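Local coordinates for protein 3-oxo-tetronate kinase (Salmonella typhimurium, PDB 3DQQ) that probably catalyses the ATP-dependent phosphorylation of 3-oxo-tetronate to 3-oxo-tetronate 4-phosphate, at residues L103-D108 and G193-V198; F111-P116 and A184-L189; A299-S304 and P311-T316. All blocks are in the same frame, centred on the assembly; numbering follows the deposited sequence.

Contact 1 (L103-D108 and G193-V198); sequences LMVALD and GYRYAV
Met104, in the last turn of helix 96-106, reaches across to Arg195 and Tyr196 and makes most of this contact. Its chain runs straight as far as the sulfur and then bends, with chi3 at 71°. This bend lets both SD and CE lie against the guanidinium face of Arg195. SD sits 3.7 Å above the guanidinium plane, over its centre. CE covers the same group and approaches Arg195 NH1 at 3.7 Å. The two long side chains slide past each other in opposite directions. SD also comes within 3.8 Å of Tyr196 CE1. This is a Met-aromatic contact, with the sulfur set obliquely to the ring. Val105 adds a minor touch: its CG2 lies at the guanidinium edge, 4.4 Å from Arg195 NH2. Past these residues the helix ends in a Schellman motif, with Asp108 at positive phi.

Arg195 bends at chi2 and chi3, and its CB covers one face of the Tyr196 ring. Its NH2 forms a salt bridge with Asp101, about one turn before Met104 on helix 96-106. Tyr196 OH bonds to the same carboxylate oxygen and to the backbone N of Gly165. The charge is thus paired while the methionine packs on the flat face. Leu103 and Ala106 touch helix 58-74, and Leu103 and Met104 meet Leu219 of strand 219-222. Strand 196-199 runs between strands 112-115 and 167-170.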
loop_
_atom_site.group_PDB
_atom_site.type_symbol
_atom_site.label_atom_id
_atom_site.label_comp_id
_atom_site.label_asym_id
_atom_site.label_seq_id
_atom_site.Cartn_x
_atom_site.Cartn_y
_atom_site.Cartn_z
ATOM N N LEU A 103 -19.149 28.898 -10.580
ATOM C CA LEU A 103 -20.577 28.590 -10.472
ATOM C C LEU A 103 -21.294 29.851 -10.017
ATOM O O LEU A 103 -22.370 30.170 -10.523
ATOM C CB LEU A 103 -20.849 27.415 -9.495
ATOM C CG LEU A 103 -20.291 25.998 -9.829
ATOM C CD1 LEU A 103 -20.418 24.991 -8.650
ATOM C CD2 LEU A 103 -20.950 25.419 -11.063
ATOM N N MET A 104 -20.703 30.589 -9.096
ATOM C CA MET A 104 -21.347 31.791 -8.600
ATOM C C MET A 104 -21.559 32.751 -9.741
ATOM O O MET A 104 -22.635 33.334 -9.899
ATOM C CB MET A 104 -20.533 32.443 -7.471
ATOM C CG MET A 104 -20.396 31.595 -6.159
ATOM S SD MET A 104 -19.299 32.430 -4.944
ATOM C CE MET A 104 -20.488 33.735 -4.565
ATOM N N VAL A 105 -20.555 32.908 -10.587
ATOM C CA VAL A 105 -20.703 33.839 -11.698
ATOM C C VAL A 105 -21.759 33.330 -12.674
ATOM O O VAL A 105 -22.559 34.101 -13.117
ATOM C CB VAL A 105 -19.376 34.092 -12.454
ATOM C CG1 VAL A 105 -19.667 34.747 -13.821
ATOM C CG2 VAL A 105 -18.421 34.910 -11.631
ATOM N N ALA A 106 -21.762 32.048 -13.034
ATOM C CA ALA A 106 -22.790 31.501 -13.948
ATOM C C ALA A 106 -24.192 31.620 -13.360
ATOM O O ALA A 106 -25.129 31.757 -14.104
ATOM C CB ALA A 106 -22.519 30.113 -14.303
ATOM N N LEU A 107 -24.349 31.591 -12.037
ATOM C CA LEU A 107 -25.669 31.666 -11.418
ATOM C C LEU A 107 -26.009 33.098 -10.996
ATOM O O LEU A 107 -27.004 33.378 -10.316
ATOM C CB LEU A 107 -25.709 30.738 -10.221
ATOM C CG LEU A 107 -25.862 29.245 -10.554
ATOM C CD1 LEU A 107 -25.493 28.426 -9.314
ATOM C CD2 LEU A 107 -27.237 28.904 -11.001
ATOM N N ASP A 108 -25.170 34.020 -11.427
ATOM C CA ASP A 108 -25.253 35.406 -11.019
ATOM C C ASP A 108 -25.577 35.564 -9.513
ATOM O O ASP A 108 -26.525 36.260 -9.158
ATOM C CB ASP A 108 -26.260 36.121 -11.897
ATOM C CG ASP A 108 -26.170 37.648 -11.785
ATOM O OD1 ASP A 108 -25.042 38.181 -11.916
ATOM O OD2 ASP A 108 -27.221 38.352 -11.591
ATOM N N GLY A 193 -19.422 42.452 2.770
ATOM C CA GLY A 193 -18.576 42.070 1.624
ATOM C C GLY A 193 -17.911 40.684 1.542
ATOM O O GLY A 193 -17.077 40.439 0.656
ATOM N N TYR A 194 -18.238 39.749 2.427
ATOM C CA TYR A 194 -17.742 38.380 2.217
ATOM C C TYR A 194 -18.438 37.732 1.009
ATOM O O TYR A 194 -19.618 37.931 0.842
ATOM C CB TYR A 194 -18.000 37.559 3.452
ATOM C CG TYR A 194 -17.205 37.998 4.614
ATOM C CD1 TYR A 194 -15.963 37.452 4.842
ATOM C CD2 TYR A 194 -17.681 38.952 5.505
ATOM C CE1 TYR A 194 -15.215 37.831 5.906
ATOM C CE2 TYR A 194 -16.932 39.343 6.575
ATOM C CZ TYR A 194 -15.700 38.776 6.750
ATOM O OH TYR A 194 -14.904 39.105 7.785
ATOM N N ARG A 195 -17.692 37.025 0.156
ATOM C CA ARG A 195 -18.276 36.144 -0.872
ATOM C C ARG A 195 -18.772 34.819 -0.333
ATOM O O ARG A 195 -19.571 34.179 -1.001
ATOM C CB ARG A 195 -17.229 35.611 -1.834
ATOM C CG ARG A 195 -16.730 36.438 -2.890
ATOM C CD ARG A 195 -17.442 36.207 -4.139
ATOM N NE ARG A 195 -16.852 35.407 -5.197
ATOM C CZ ARG A 195 -17.481 35.398 -6.385
ATOM N NH1 ARG A 195 -18.559 36.147 -6.555
ATOM N NH2 ARG A 195 -17.094 34.679 -7.420
ATOM N N TYR A 196 -18.135 34.310 0.721
ATOM C CA TYR A 196 -18.447 32.982 1.207
ATOM C C TYR A 196 -18.518 32.963 2.721
ATOM O O TYR A 196 -17.962 33.845 3.400
ATOM C CB TYR A 196 -17.413 31.941 0.770
ATOM C CG TYR A 196 -16.554 32.302 -0.411
ATOM C CD1 TYR A 196 -16.944 32.008 -1.698
ATOM C CD2 TYR A 196 -15.313 32.927 -0.229
ATOM C CE1 TYR A 196 -16.133 32.336 -2.782
ATOM C CE2 TYR A 196 -14.496 33.275 -1.330
ATOM C CZ TYR A 196 -14.914 32.986 -2.601
ATOM O OH TYR A 196 -14.104 33.324 -3.678
ATOM N N ALA A 197 -19.180 31.937 3.245
ATOM C CA ALA A 197 -19.338 31.777 4.689
ATOM C C ALA A 197 -19.160 30.327 5.004
ATOM O O ALA A 197 -19.855 29.506 4.427
ATOM C CB ALA A 197 -20.722 32.246 5.133
ATOM N N VAL A 198 -18.223 30.006 5.890
ATOM C CA VAL A 198 -18.079 28.662 6.407
ATOM C C VAL A 198 -19.085 28.495 7.519
ATOM O O VAL A 198 -19.318 29.407 8.329
ATOM C CB VAL A 198 -16.670 28.398 6.967
ATOM C CG1 VAL A 198 -16.575 26.975 7.612
ATOM C CG2 VAL A 198 -15.643 28.512 5.866
#

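Contact 2 (F111-P116 and A184-L189); sequences FTVISP and AALSRL
Leu186 pushes its CD2 methyl against the rim of the Phe111 ring. The methyl lies in the ring plane, 3.6 Å from Phe111 CE2, and the two side chains cross at about a right angle. Phe111 is the projecting piece on the strand side. Its CG is anti to the backbone N, chi1 -171°, and the ring extends to the helix surface between Leu186 and Leu189. There CZ lies 3.9 Å from Leu186 O and 4.1 Å from Leu189 CB. The approach to Leu189 is oblique. Val113, two residues further on, is a smaller bump. Its CG1 meets the same Leu186 methyl at 4.2 Å. CD2 therefore fits into the angle between the aromatic ring and the valine branch. Leu186 also touches Val213 of helix 204-214, and Ala197 of the neighbouring strand 196-199 packs against both Phe111 and Leu189. The side chains that meet are all apolar, and the contact is modest in area. It places helix 179-191 over one side of strands 112-115 and 196-199. A helix laid on parallel strands by aliphatic and aromatic side chains is the layered alpha/beta arrangement, here within the sugar-binding N-terminal domain.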
loop_
_atom_site.group_PDB
_atom_site.type_symbol
_atom_site.label_atom_id
_atom_site.label_comp_id
_atom_site.label_asym_id
_atom_site.label_seq_id
_atom_site.Cartn_x
_atom_site.Cartn_y
_atom_site.Cartn_z
ATOM N N PHE A 111 -22.874 35.461 -2.952
ATOM C CA PHE A 111 -22.616 34.933 -1.641
ATOM C C PHE A 111 -22.956 33.469 -1.594
ATOM O O PHE A 111 -23.991 33.135 -2.090
ATOM C CB PHE A 111 -23.483 35.665 -0.665
ATOM C CG PHE A 111 -23.164 35.351 0.723
ATOM C CD1 PHE A 111 -22.001 35.831 1.281
ATOM C CD2 PHE A 111 -23.973 34.500 1.465
ATOM C CE1 PHE A 111 -21.654 35.495 2.568
ATOM C CE2 PHE A 111 -23.627 34.166 2.775
ATOM C CZ PHE A 111 -22.480 34.662 3.324
ATOM N N THR A 112 -22.112 32.600 -1.029
ATOM C CA THR A 112 -22.422 31.160 -0.912
ATOM C C THR A 112 -21.880 30.593 0.341
ATOM O O THR A 112 -21.020 31.179 0.944
ATOM C CB THR A 112 -21.788 30.377 -2.048
ATOM O OG1 THR A 112 -22.118 31.079 -3.241
ATOM C CG2 THR A 112 -22.326 28.938 -2.174
ATOM N N VAL A 113 -22.361 29.427 0.728
ATOM C CA VAL A 113 -21.881 28.815 1.937
ATOM C C VAL A 113 -20.962 27.691 1.624
ATOM O O VAL A 113 -20.981 27.161 0.511
ATOM C CB VAL A 113 -23.022 28.300 2.799
ATOM C CG1 VAL A 113 -24.030 29.452 3.097
ATOM C CG2 VAL A 113 -23.655 27.062 2.151
ATOM N N ILE A 114 -20.142 27.364 2.620
ATOM C CA ILE A 114 -19.189 26.264 2.566
ATOM C C ILE A 114 -19.462 25.428 3.784
ATOM O O ILE A 114 -19.271 25.928 4.880
ATOM C CB ILE A 114 -17.735 26.787 2.652
ATOM C CG1 ILE A 114 -17.374 27.533 1.378
ATOM C CG2 ILE A 114 -16.722 25.654 2.865
ATOM C CD1 ILE A 114 -16.154 28.379 1.498
ATOM N N SER A 115 -19.913 24.175 3.614
ATOM C CA SER A 115 -20.268 23.310 4.744
ATOM C C SER A 115 -19.744 21.880 4.626
ATOM O O SER A 115 -20.471 20.971 4.246
ATOM C CB SER A 115 -21.770 23.275 4.887
ATOM O OG SER A 115 -22.141 22.722 6.141
ATOM N N PRO A 116 -18.482 21.656 4.977
ATOM C CA PRO A 116 -17.872 20.320 4.855
ATOM C C PRO A 116 -18.288 19.274 5.889
ATOM O O PRO A 116 -18.197 18.086 5.615
ATOM C CB PRO A 116 -16.396 20.586 5.030
ATOM C CG PRO A 116 -16.251 22.031 5.037
ATOM C CD PRO A 116 -17.518 22.632 5.475
ATOM N N ALA A 184 -29.741 35.986 10.022
ATOM C CA ALA A 184 -29.330 37.352 10.230
ATOM C C ALA A 184 -27.814 37.436 10.062
ATOM O O ALA A 184 -27.314 38.346 9.397
ATOM C CB ALA A 184 -29.766 37.839 11.594
ATOM N N ALA A 185 -27.082 36.484 10.641
ATOM C CA ALA A 185 -25.617 36.507 10.593
ATOM C C ALA A 185 -25.156 36.338 9.121
ATOM O O ALA A 185 -24.179 36.955 8.685
ATOM C CB ALA A 185 -25.038 35.443 11.495
ATOM N N LEU A 186 -25.889 35.545 8.347
ATOM C CA LEU A 186 -25.557 35.343 6.946
ATOM C C LEU A 186 -25.682 36.637 6.190
ATOM O O LEU A 186 -24.753 37.025 5.509
ATOM C CB LEU A 186 -26.432 34.258 6.318
ATOM C CG LEU A 186 -25.973 32.831 6.631
ATOM C CD1 LEU A 186 -27.071 31.774 6.422
ATOM C CD2 LEU A 186 -24.707 32.535 5.813
ATOM N N SER A 187 -26.814 37.316 6.317
ATOM C CA SER A 187 -26.991 38.641 5.718
ATOM C C SER A 187 -25.920 39.590 6.131
ATOM O O SER A 187 -25.453 40.382 5.350
ATOM C CB SER A 187 -28.261 39.275 6.194
ATOM O OG SER A 187 -29.391 38.497 5.862
ATOM N N ARG A 188 -25.546 39.543 7.380
ATOM C CA ARG A 188 -24.561 40.473 7.858
ATOM C C ARG A 188 -23.183 40.278 7.183
ATOM O O ARG A 188 -22.503 41.262 6.817
ATOM C CB ARG A 188 -24.446 40.314 9.353
ATOM C CG ARG A 188 -23.983 41.563 10.027
ATOM C CD ARG A 188 -23.965 41.446 11.609
ATOM N NE ARG A 188 -25.166 40.798 12.222
ATOM C CZ ARG A 188 -25.168 39.578 12.782
ATOM N NH1 ARG A 188 -24.043 38.827 12.795
ATOM N NH2 ARG A 188 -26.289 39.088 13.306
ATOM N N LEU A 189 -22.784 39.015 7.008
ATOM C CA LEU A 189 -21.555 38.728 6.300
ATOM C C LEU A 189 -21.626 39.305 4.883
ATOM O O LEU A 189 -20.687 39.869 4.333
ATOM C CB LEU A 189 -21.289 37.223 6.269
ATOM C CG LEU A 189 -20.957 36.627 7.641
ATOM C CD1 LEU A 189 -20.753 35.152 7.561
ATOM C CD2 LEU A 189 -19.737 37.284 8.203
#

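Contact 3 (A299-S304 and P311-T316); sequences AQWVLS and PMISAT
Trp301 brings the CZ3 corner of its indole up to Pro311 and the Met312 carbonyl, where the chain enters strand 312-314. CZ3 is 3.9 Å from Pro311 CB and 4.0 Å from Met312 O, and these atoms meet the ring obliquely. With CG opposite the backbone N (chi1 179°), the far end of the six-membered ring comes nearer the strand than its first bond suggests. Val302 fills the other part of the interface with both methyls. Its CG1 rests on the proline ring, 3.9 Å from Pro311 CG. Its CG2 points to the end of Ile313, 3.4 Å from CD1. Pro311 thus fits into the angle between the indole and the valine. Helix segment 299-304 and strand 312-314 run roughly antiparallel, at 149°. This fits a helix leading back into the next strand of the beta-alpha-beta unit of strand 277-279, helix 288-304 and strand 312-314. Leu349 and Leu345 of helix 336-351 touch Val302 and Ile313 respectively, and the indole has a cation-pi partner in Arg278. The side chain of Ile313 is about 9 Å from that of Thr364, which by similarity binds ATP. The side chains that meet are apolar or nearly so, and the helix is held to the strand mainly by shape and hydrophobic burial.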
loop_
_atom_site.group_PDB
_atom_site.type_symbol
_atom_site.label_atom_id
_atom_site.label_comp_id
_atom_site.label_asym_id
_atom_site.label_seq_id
_atom_site.Cartn_x
_atom_site.Cartn_y
_atom_site.Cartn_z
ATOM N N ALA A 299 -16.783 -17.121 -17.379
ATOM C CA ALA A 299 -18.193 -16.745 -17.401
ATOM C C ALA A 299 -19.008 -18.039 -17.404
ATOM O O ALA A 299 -19.937 -18.224 -16.596
ATOM C CB ALA A 299 -18.525 -15.866 -18.583
ATOM N N GLN A 300 -18.617 -18.960 -18.281
ATOM C CA GLN A 300 -19.232 -20.278 -18.340
ATOM C C GLN A 300 -19.127 -20.938 -16.992
ATOM O O GLN A 300 -20.043 -21.586 -16.556
ATOM C CB GLN A 300 -18.584 -21.131 -19.432
ATOM C CG GLN A 300 -18.869 -20.624 -20.873
ATOM C CD GLN A 300 -20.391 -20.546 -21.191
ATOM O OE1 GLN A 300 -20.980 -19.456 -21.291
ATOM N NE2 GLN A 300 -21.027 -21.705 -21.308
ATOM N N TRP A 301 -18.033 -20.724 -16.292
ATOM C CA TRP A 301 -17.923 -21.301 -14.972
ATOM C C TRP A 301 -18.967 -20.702 -14.029
ATOM O O TRP A 301 -19.657 -21.443 -13.328
ATOM C CB TRP A 301 -16.539 -21.096 -14.395
ATOM C CG TRP A 301 -16.421 -21.661 -13.029
ATOM C CD1 TRP A 301 -16.173 -22.939 -12.710
ATOM C CD2 TRP A 301 -16.563 -20.962 -11.787
ATOM N NE1 TRP A 301 -16.142 -23.107 -11.355
ATOM C CE2 TRP A 301 -16.370 -21.903 -10.758
ATOM C CE3 TRP A 301 -16.830 -19.632 -11.447
ATOM C CZ2 TRP A 301 -16.431 -21.567 -9.417
ATOM C CZ3 TRP A 301 -16.888 -19.298 -10.112
ATOM C CH2 TRP A 301 -16.690 -20.269 -9.109
ATOM N N VAL A 302 -19.071 -19.376 -14.007
ATOM C CA VAL A 302 -20.000 -18.735 -13.107
ATOM C C VAL A 302 -21.416 -19.211 -13.439
ATOM O O VAL A 302 -22.167 -19.638 -12.568
ATOM C CB VAL A 302 -19.950 -17.189 -13.183
ATOM C CG1 VAL A 302 -21.104 -16.621 -12.397
ATOM C CG2 VAL A 302 -18.623 -16.631 -12.659
ATOM N N LEU A 303 -21.760 -19.160 -14.718
ATOM C CA LEU A 303 -23.113 -19.467 -15.160
ATOM C C LEU A 303 -23.470 -20.918 -14.917
ATOM O O LEU A 303 -24.619 -21.259 -14.715
ATOM C CB LEU A 303 -23.288 -19.155 -16.641
ATOM C CG LEU A 303 -23.168 -17.683 -16.998
ATOM C CD1 LEU A 303 -22.884 -17.539 -18.478
ATOM C CD2 LEU A 303 -24.401 -16.906 -16.561
ATOM N N SER A 304 -22.509 -21.806 -14.934
ATOM C CA SER A 304 -22.871 -23.187 -14.728
ATOM C C SER A 304 -22.880 -23.565 -13.230
ATOM O O SER A 304 -23.239 -24.669 -12.886
ATOM C CB SER A 304 -21.972 -24.076 -15.566
ATOM O OG SER A 304 -20.690 -24.101 -14.999
ATOM N N PRO A 311 -21.551 -16.903 -7.010
ATOM C CA PRO A 311 -20.163 -17.232 -7.240
ATOM C C PRO A 311 -19.279 -16.010 -7.209
ATOM O O PRO A 311 -19.713 -14.934 -7.579
ATOM C CB PRO A 311 -20.178 -17.784 -8.654
ATOM C CG PRO A 311 -21.546 -18.262 -8.861
ATOM C CD PRO A 311 -22.393 -17.302 -8.140
ATOM N N MET A 312 -18.042 -16.184 -6.767
ATOM C CA MET A 312 -17.070 -15.092 -6.693
ATOM C C MET A 312 -15.910 -15.319 -7.661
ATOM O O MET A 312 -15.407 -16.429 -7.818
ATOM C CB MET A 312 -16.526 -14.966 -5.293
ATOM C CG MET A 312 -15.510 -13.868 -5.150
ATOM S SD MET A 312 -15.030 -13.655 -3.436
ATOM C CE MET A 312 -15.970 -12.238 -3.102
ATOM N N ILE A 313 -15.510 -14.263 -8.341
ATOM C CA ILE A 313 -14.244 -14.267 -9.051
ATOM C C ILE A 313 -13.379 -13.178 -8.428
ATOM O O ILE A 313 -13.674 -11.978 -8.531
ATOM C CB ILE A 313 -14.458 -14.075 -10.526
ATOM C CG1 ILE A 313 -15.111 -15.335 -11.038
ATOM C CG2 ILE A 313 -13.137 -13.781 -11.279
ATOM C CD1 ILE A 313 -15.548 -15.153 -12.387
ATOM N N SER A 314 -12.331 -13.631 -7.754
ATOM C CA SER A 314 -11.500 -12.786 -6.958
ATOM C C SER A 314 -10.124 -12.693 -7.552
ATOM O O SER A 314 -9.577 -13.689 -7.975
ATOM C CB SER A 314 -11.383 -13.366 -5.561
ATOM O OG SER A 314 -10.346 -12.716 -4.843
ATOM N N ALA A 315 -9.573 -11.487 -7.548
ATOM C CA ALA A 315 -8.237 -11.217 -8.011
ATOM C C ALA A 315 -7.377 -10.805 -6.819
ATOM O O ALA A 315 -6.259 -10.332 -6.975
ATOM C CB ALA A 315 -8.270 -10.133 -9.037
ATOM N N THR A 316 -7.869 -11.022 -5.612
ATOM C CA THR A 316 -7.176 -10.488 -4.452
ATOM C C THR A 316 -5.944 -11.346 -4.043
ATOM O O THR A 316 -4.988 -10.822 -3.471
ATOM C CB THR A 316 -8.176 -10.089 -3.272
ATOM O OG1 THR A 316 -8.286 -11.157 -2.346
ATOM C CG2 THR A 316 -9.602 -9.626 -3.789
#

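In the fold
From the N terminus, the chain first passes through helix 96-106 and strand 112-115, which supply the opening segments of contacts 1 and 2. Helix 179-191 then closes contact 2, and strand 196-199 closes contact 1 just after it. Contact 2 is therefore nested inside the loop of contact 1. Their centres lie 10 Å apart, and strands 112-115 and 196-199 are hydrogen-bonded neighbours. Together they join two helices to this strand pair in the sugar-binding domain. Contact 3 follows in series and closes a short loop in the nucleotide-binding domain. Its centre is about 51 Å from that of contact 1, on the opposite side of the chain's centre.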